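Local coordinates for apical membrane antigen 1-like protein, soluble form (PDB 3ZLE) that may take part in host cell invasion by Toxoplasma gondii sporozoites as a member of the apicomplexan AMA1 family, at residues 16-21 and 346-351; 189-194 and 259-264. One frame throughout, in Å; residues are numbered along the deposited sequence.

Contact 1 of 2, residues 16-21 and 346-351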
loop_
_atom_site.group_PDB
_atom_site.type_symbol
_atom_site.label_atom_id
_atom_site.label_comp_id
_atom_site.label_asym_id
_atom_site.label_seq_id
_atom_site.Cartn_x
_atom_site.Cartn_y
_atom_site.Cartn_z
ATOM N N ALA A 16 -19.523 -9.105 4.785
ATOM C CA ALA A 16 -18.378 -9.956 5.075
ATOM C C ALA A 16 -17.332 -9.732 4.012
ATOM O O ALA A 16 -16.152 -9.530 4.316
ATOM C CB ALA A 16 -18.822 -11.438 5.153
ATOM N N ASP A 17 -17.789 -9.489 2.801
ATOM C CA ASP A 17 -16.852 -9.172 1.700
ATOM C C ASP A 17 -16.225 -7.849 1.879
ATOM O O ASP A 17 -15.105 -7.610 1.466
ATOM C CB ASP A 17 -17.585 -9.208 0.344
ATOM C CG ASP A 17 -17.885 -10.597 -0.110
ATOM O OD1 ASP A 17 -17.511 -11.558 0.620
ATOM O OD2 ASP A 17 -18.592 -10.747 -1.135
ATOM N N PHE A 18 -16.944 -6.931 2.528
ATOM C CA PHE A 18 -16.362 -5.648 2.754
ATOM C C PHE A 18 -15.325 -5.712 3.867
ATOM O O PHE A 18 -14.203 -5.221 3.727
ATOM C CB PHE A 18 -17.459 -4.636 3.062
ATOM C CG PHE A 18 -16.984 -3.215 3.061
ATOM C CD1 PHE A 18 -16.863 -2.502 1.868
ATOM C CD2 PHE A 18 -16.669 -2.577 4.257
ATOM C CE1 PHE A 18 -16.461 -1.158 1.887
ATOM C CE2 PHE A 18 -16.317 -1.241 4.288
ATOM C CZ PHE A 18 -16.251 -0.518 3.092
ATOM N N MET A 19 -15.665 -6.403 4.955
ATOM C CA MET A 19 -14.725 -6.522 6.092
ATOM C C MET A 19 -13.469 -7.306 5.684
ATOM O O MET A 19 -12.351 -6.968 6.067
ATOM C CB MET A 19 -15.440 -7.218 7.278
ATOM C CG MET A 19 -14.950 -6.815 8.659
ATOM S SD MET A 19 -15.051 -5.039 9.003
ATOM C CE MET A 19 -13.303 -4.688 9.183
ATOM N N LYS A 20 -13.659 -8.390 4.925
ATOM C CA LYS A 20 -12.513 -9.248 4.504
ATOM C C LYS A 20 -11.409 -8.407 3.895
ATOM O O LYS A 20 -10.222 -8.769 3.966
ATOM C CB LYS A 20 -12.953 -10.244 3.440
ATOM C CG LYS A 20 -13.690 -11.454 3.932
ATOM C CD LYS A 20 -14.011 -12.366 2.741
ATOM C CE LYS A 20 -15.312 -13.148 2.937
ATOM N NZ LYS A 20 -15.542 -13.609 4.343
ATOM N N ARG A 21 -11.799 -7.343 3.212
ATOM C CA ARG A 21 -10.842 -6.552 2.447
ATOM C C ARG A 21 -9.770 -6.041 3.391
ATOM O O ARG A 21 -8.683 -5.634 2.950
ATOM C CB ARG A 21 -11.519 -5.335 1.833
ATOM C CG ARG A 21 -12.528 -5.538 0.755
ATOM C CD ARG A 21 -13.076 -4.107 0.376
ATOM N NE ARG A 21 -13.998 -4.082 -0.763
ATOM C CZ ARG A 21 -13.617 -3.877 -2.046
ATOM N NH1 ARG A 21 -12.334 -3.819 -2.359
ATOM N NH2 ARG A 21 -14.531 -3.792 -3.021
ATOM N N ASN A 346 -18.261 4.711 0.973
ATOM C CA ASN A 346 -19.147 4.389 2.062
ATOM C C ASN A 346 -19.089 2.948 2.539
ATOM O O ASN A 346 -18.701 2.033 1.791
ATOM C CB ASN A 346 -20.561 4.773 1.695
ATOM C CG ASN A 346 -20.796 6.264 1.845
ATOM O OD1 ASN A 346 -20.352 6.873 2.825
ATOM N ND2 ASN A 346 -21.353 6.877 0.819
ATOM N N LEU A 347 -19.576 2.753 3.757
ATOM C CA LEU A 347 -19.907 1.444 4.260
ATOM C C LEU A 347 -20.968 0.902 3.349
ATOM O O LEU A 347 -21.733 1.670 2.773
ATOM C CB LEU A 347 -20.471 1.550 5.687
ATOM C CG LEU A 347 -19.491 1.965 6.789
ATOM C CD1 LEU A 347 -20.190 2.049 8.147
ATOM C CD2 LEU A 347 -18.309 0.974 6.840
ATOM N N PRO A 348 -21.030 -0.431 3.216
ATOM C CA PRO A 348 -22.092 -1.002 2.423
ATOM C C PRO A 348 -23.415 -0.626 3.043
ATOM O O PRO A 348 -23.529 -0.542 4.256
ATOM C CB PRO A 348 -21.870 -2.538 2.514
ATOM C CG PRO A 348 -20.611 -2.727 3.317
ATOM C CD PRO A 348 -19.959 -1.383 3.538
ATOM N N GLN A 349 -24.416 -0.424 2.211
ATOM C CA GLN A 349 -25.731 -0.221 2.716
ATOM C C GLN A 349 -26.252 -1.445 3.404
ATOM O O GLN A 349 -25.713 -2.542 3.285
ATOM C CB GLN A 349 -26.684 0.225 1.624
ATOM C CG GLN A 349 -26.620 1.735 1.411
ATOM C CD GLN A 349 -27.597 2.240 0.368
ATOM O OE1 GLN A 349 -28.196 1.458 -0.367
ATOM N NE2 GLN A 349 -27.762 3.561 0.299
ATOM N N CYS A 350 -27.414 -1.277 3.980
ATOM C CA CYS A 350 -27.859 -2.082 5.043
ATOM C C CYS A 350 -29.352 -2.152 4.726
ATOM O O CYS A 350 -29.869 -1.249 4.104
ATOM C CB CYS A 350 -27.524 -1.285 6.319
ATOM S SG CYS A 350 -28.368 -1.659 7.784
ATOM N N ASP A 351 -30.004 -3.279 4.951
ATOM C CA ASP A 351 -31.460 -3.364 4.598
ATOM C C ASP A 351 -32.359 -3.140 5.817
ATOM O O ASP A 351 -32.464 -4.016 6.687
ATOM C CB ASP A 351 -31.750 -4.717 3.948
ATOM C CG ASP A 351 -33.258 -5.014 3.813
ATOM O OD1 ASP A 351 -34.065 -4.096 3.529
ATOM O OD2 ASP A 351 -33.617 -6.200 3.938
#
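Phe18 and Pro348 carry this contact by a CH-pi interaction. CD of Pro348 lies over the centre of the Phe18 ring. It is 3.4 Å from the ring centroid and only 8° off the ring normal, so the methylene faces the pi cloud almost squarely. Its bond to the proline nitrogen would probably make it slightly positive, which suits this position. The proline ring runs from there toward the root of the phenylalanine, where Pro348 CG meets Phe18 CB at 3.7 Å. CG of Phe18 is anti to the backbone N (chi1 -169°), which carries the ring out from the helix toward the extended segment 346-351.

The second kind of contact is apolar. CB of Leu347 points away from the helix, but the end of the side chain turns back. Its CD2 methyl reaches CE2 of Phe18 at 3.9 Å, and the two side chains cross at about a right angle. The outer end of the ring also approaches a polar atom: Phe18 CZ is 3.8 Å from Asn346 O. This is only van der Waals packing. The same carbonyl oxygen accepts a hydrogen bond from a glycerol, probably left from crystallisation, which also lies near Phe18. No hydrogen bond joins the two segments.

The contact is small, plain surface packing in the AMA1 ectodomain, burying 146 Å² in all. It ties helix 13-20, near the N terminus, to the loop between strands 344-345 and 358-359. Cys350, further along that loop, forms a disulfide with Cys372 in strand 366-373, so the loop leads on to the disulfide-linked C-terminal strands. Val223 of strand 222-223 touches both Phe18 and Leu347, and Phe22 meets the Phe18 ring. Phe327 and Pro329 of strand 326-330 pack on Leu347.

Contact 2 of 2, residues 189-194 and 259-264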
loop_
_atom_site.group_PDB
_atom_site.type_symbol
_atom_site.label_atom_id
_atom_site.label_comp_id
_atom_site.label_asym_id
_atom_site.label_seq_id
_atom_site.Cartn_x
_atom_site.Cartn_y
_atom_site.Cartn_z
ATOM N N PRO A 189 10.330 4.909 0.281
ATOM C CA PRO A 189 8.965 4.973 -0.204
ATOM C C PRO A 189 8.202 6.075 0.520
ATOM O O PRO A 189 8.514 6.369 1.649
ATOM C CB PRO A 189 8.381 3.595 0.170
ATOM C CG PRO A 189 9.565 2.715 0.449
ATOM C CD PRO A 189 10.634 3.642 0.972
ATOM N N VAL A 190 7.222 6.686 -0.153
ATOM C CA VAL A 190 6.371 7.701 0.458
ATOM C C VAL A 190 4.991 7.673 -0.212
ATOM O O VAL A 190 4.898 7.344 -1.398
ATOM C CB VAL A 190 7.030 9.083 0.344
ATOM C CG1 VAL A 190 6.812 9.690 -1.059
ATOM C CG2 VAL A 190 6.530 10.007 1.454
ATOM N N LYS A 191 3.910 7.857 0.565
ATOM C CA LYS A 191 2.622 8.277 -0.029
ATOM C C LYS A 191 2.632 9.727 -0.532
ATOM O O LYS A 191 2.862 10.658 0.242
ATOM C CB LYS A 191 1.469 8.112 0.946
ATOM C CG LYS A 191 0.996 6.689 1.201
ATOM C CD LYS A 191 0.756 5.906 -0.060
ATOM C CE LYS A 191 0.228 4.491 0.182
ATOM N NZ LYS A 191 -1.041 4.347 0.938
ATOM N N GLU A 192 2.225 9.895 -1.794
ATOM C CA GLU A 192 2.056 11.193 -2.402
ATOM C C GLU A 192 0.640 11.398 -2.916
ATOM O O GLU A 192 -0.070 10.463 -3.201
ATOM C CB GLU A 192 3.095 11.433 -3.514
ATOM C CG GLU A 192 2.875 10.608 -4.754
ATOM C CD GLU A 192 3.658 11.109 -5.967
ATOM O OE1 GLU A 192 4.809 11.591 -5.810
ATOM O OE2 GLU A 192 3.142 10.968 -7.093
ATOM N N LYS A 193 0.165 12.621 -2.778
ATOM C CA LYS A 193 -1.090 13.008 -3.347
ATOM C C LYS A 193 -0.860 14.279 -4.106
ATOM O O LYS A 193 -0.662 15.337 -3.508
ATOM C CB LYS A 193 -2.132 13.221 -2.277
ATOM C CG LYS A 193 -3.519 13.513 -2.825
ATOM C CD LYS A 193 -4.506 13.660 -1.679
ATOM C CE LYS A 193 -5.945 13.716 -2.170
ATOM N NZ LYS A 193 -6.846 13.772 -0.978
ATOM N N SER A 194 -0.793 14.139 -5.423
ATOM C CA SER A 194 -0.457 15.218 -6.340
ATOM C C SER A 194 -1.537 15.275 -7.418
ATOM O O SER A 194 -2.112 14.256 -7.798
ATOM C CB SER A 194 0.898 14.925 -7.002
ATOM O OG SER A 194 1.037 15.642 -8.216
ATOM N N ARG A 259 0.652 9.086 7.292
ATOM C CA ARG A 259 1.360 8.668 8.473
ATOM C C ARG A 259 1.322 7.172 8.642
ATOM O O ARG A 259 2.297 6.574 9.078
ATOM C CB ARG A 259 0.744 9.338 9.696
ATOM C CG ARG A 259 1.510 9.125 10.983
ATOM C CD ARG A 259 1.666 10.453 11.728
ATOM N NE ARG A 259 0.607 10.696 12.687
ATOM C CZ ARG A 259 0.159 11.918 13.028
ATOM N NH1 ARG A 259 0.597 12.996 12.413
ATOM N NH2 ARG A 259 -0.731 12.048 13.985
ATOM N N VAL A 260 0.155 6.577 8.434
ATOM C CA VAL A 260 0.015 5.163 8.619
ATOM C C VAL A 260 0.944 4.398 7.680
ATOM O O VAL A 260 1.556 3.404 8.070
ATOM C CB VAL A 260 -1.455 4.764 8.457
ATOM C CG1 VAL A 260 -1.963 5.035 7.047
ATOM C CG2 VAL A 260 -1.732 3.396 8.943
ATOM N N PHE A 261 1.157 4.924 6.491
ATOM C CA PHE A 261 1.986 4.243 5.523
ATOM C C PHE A 261 3.449 4.355 5.952
ATOM O O PHE A 261 4.228 3.410 5.803
ATOM C CB PHE A 261 1.807 4.889 4.115
ATOM C CG PHE A 261 2.771 4.353 3.086
ATOM C CD1 PHE A 261 2.607 3.059 2.551
ATOM C CD2 PHE A 261 3.908 5.063 2.767
ATOM C CE1 PHE A 261 3.466 2.574 1.612
ATOM C CE2 PHE A 261 4.794 4.567 1.808
ATOM C CZ PHE A 261 4.596 3.298 1.286
ATOM N N ALA A 262 3.822 5.511 6.479
ATOM C CA ALA A 262 5.241 5.767 6.812
ATOM C C ALA A 262 5.628 5.352 8.225
ATOM O O ALA A 262 6.768 5.484 8.601
ATOM C CB ALA A 262 5.591 7.233 6.586
ATOM N N ASN A 263 4.675 4.887 9.017
ATOM C CA ASN A 263 4.933 4.677 10.455
ATOM C C ASN A 263 5.906 3.549 10.752
ATOM O O ASN A 263 5.904 2.516 10.064
ATOM C CB ASN A 263 3.640 4.496 11.237
ATOM C CG ASN A 263 3.246 3.043 11.390
ATOM O OD1 ASN A 263 3.681 2.375 12.325
ATOM N ND2 ASN A 263 2.290 2.599 10.578
ATOM N N PRO A 264 6.755 3.735 11.786
ATOM C CA PRO A 264 7.916 2.867 11.949
ATOM C C PRO A 264 7.534 1.395 12.173
ATOM O O PRO A 264 8.378 0.497 11.975
ATOM C CB PRO A 264 8.637 3.454 13.174
ATOM C CG PRO A 264 7.593 4.270 13.892
ATOM C CD PRO A 264 6.677 4.780 12.818
#
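Strand 187-191 and the last turn of helix 253-262 come closest at two pairs of residues. CA of Val190 is 6.7 Å from CA of Ala262, and CA of Lys191 is 6.9 Å from CA of Phe261. No hydrogen bond crosses between the backbones. The strand pairs instead with antiparallel strand 55-59, and the helix gives way to a loop at Asn263.

Phe261 fills the interface. Its CG is anti to the backbone N (chi1 173°), and the ring projects from the helix to the strand. The Lys191 side chain runs over one face, and the two side chains cross at about a right angle. Lys191 CG touches Phe261 CG at 3.5 Å. The bend at chi2 brings CD and CE over the ring, with Lys191 CE 4.1 Å from the Phe261 centroid and 28° off the normal, a CH-pi contact. The bend at chi4 turns the ammonium group out past the rim, on to Ala338 O and Gly340 O, which both accept hydrogen bonds from it.

Helix 253-262 packs through Arg259 on strands 246-249 and 315-320 of a four-stranded antiparallel sheet, consistent with a PAN-type module. Phe261 joins this helix to strand 187-191 of the separate two-stranded sheet.

At the ring edge, Pro189 C lies near the plane, 3.9 Å from Phe261 CE2. Pro189 CB packs on Phe261 CZ at 4.0 Å. The Phe33 ring meets that of Phe261, and Phe33 also touches Pro189. Past the helix, Asn263 ND2 donates to Val260 O at 2.7 Å and also to Ala301 O.

The chain enters contact 1 almost at once, through helix 13-20. It then runs through strand 55-59 and most strands of the five-stranded sheet to strand 187-191, the first side of contact 2. After 64 intervening residues segment 259-264, at the end of helix 253-262, returns and closes the inner loop. The chain goes on through the other strands of the four-stranded sheet. Segment 346-351 then comes back to the N-terminal helix and closes the outer loop of 324 residues. The two loops nest and do not cross. Contact 2 joins the helix on the four-stranded sheet to the two-stranded sheet, while contact 1 joins the N-terminal part to a late loop at the surface. Their centres are about 26 Å apart.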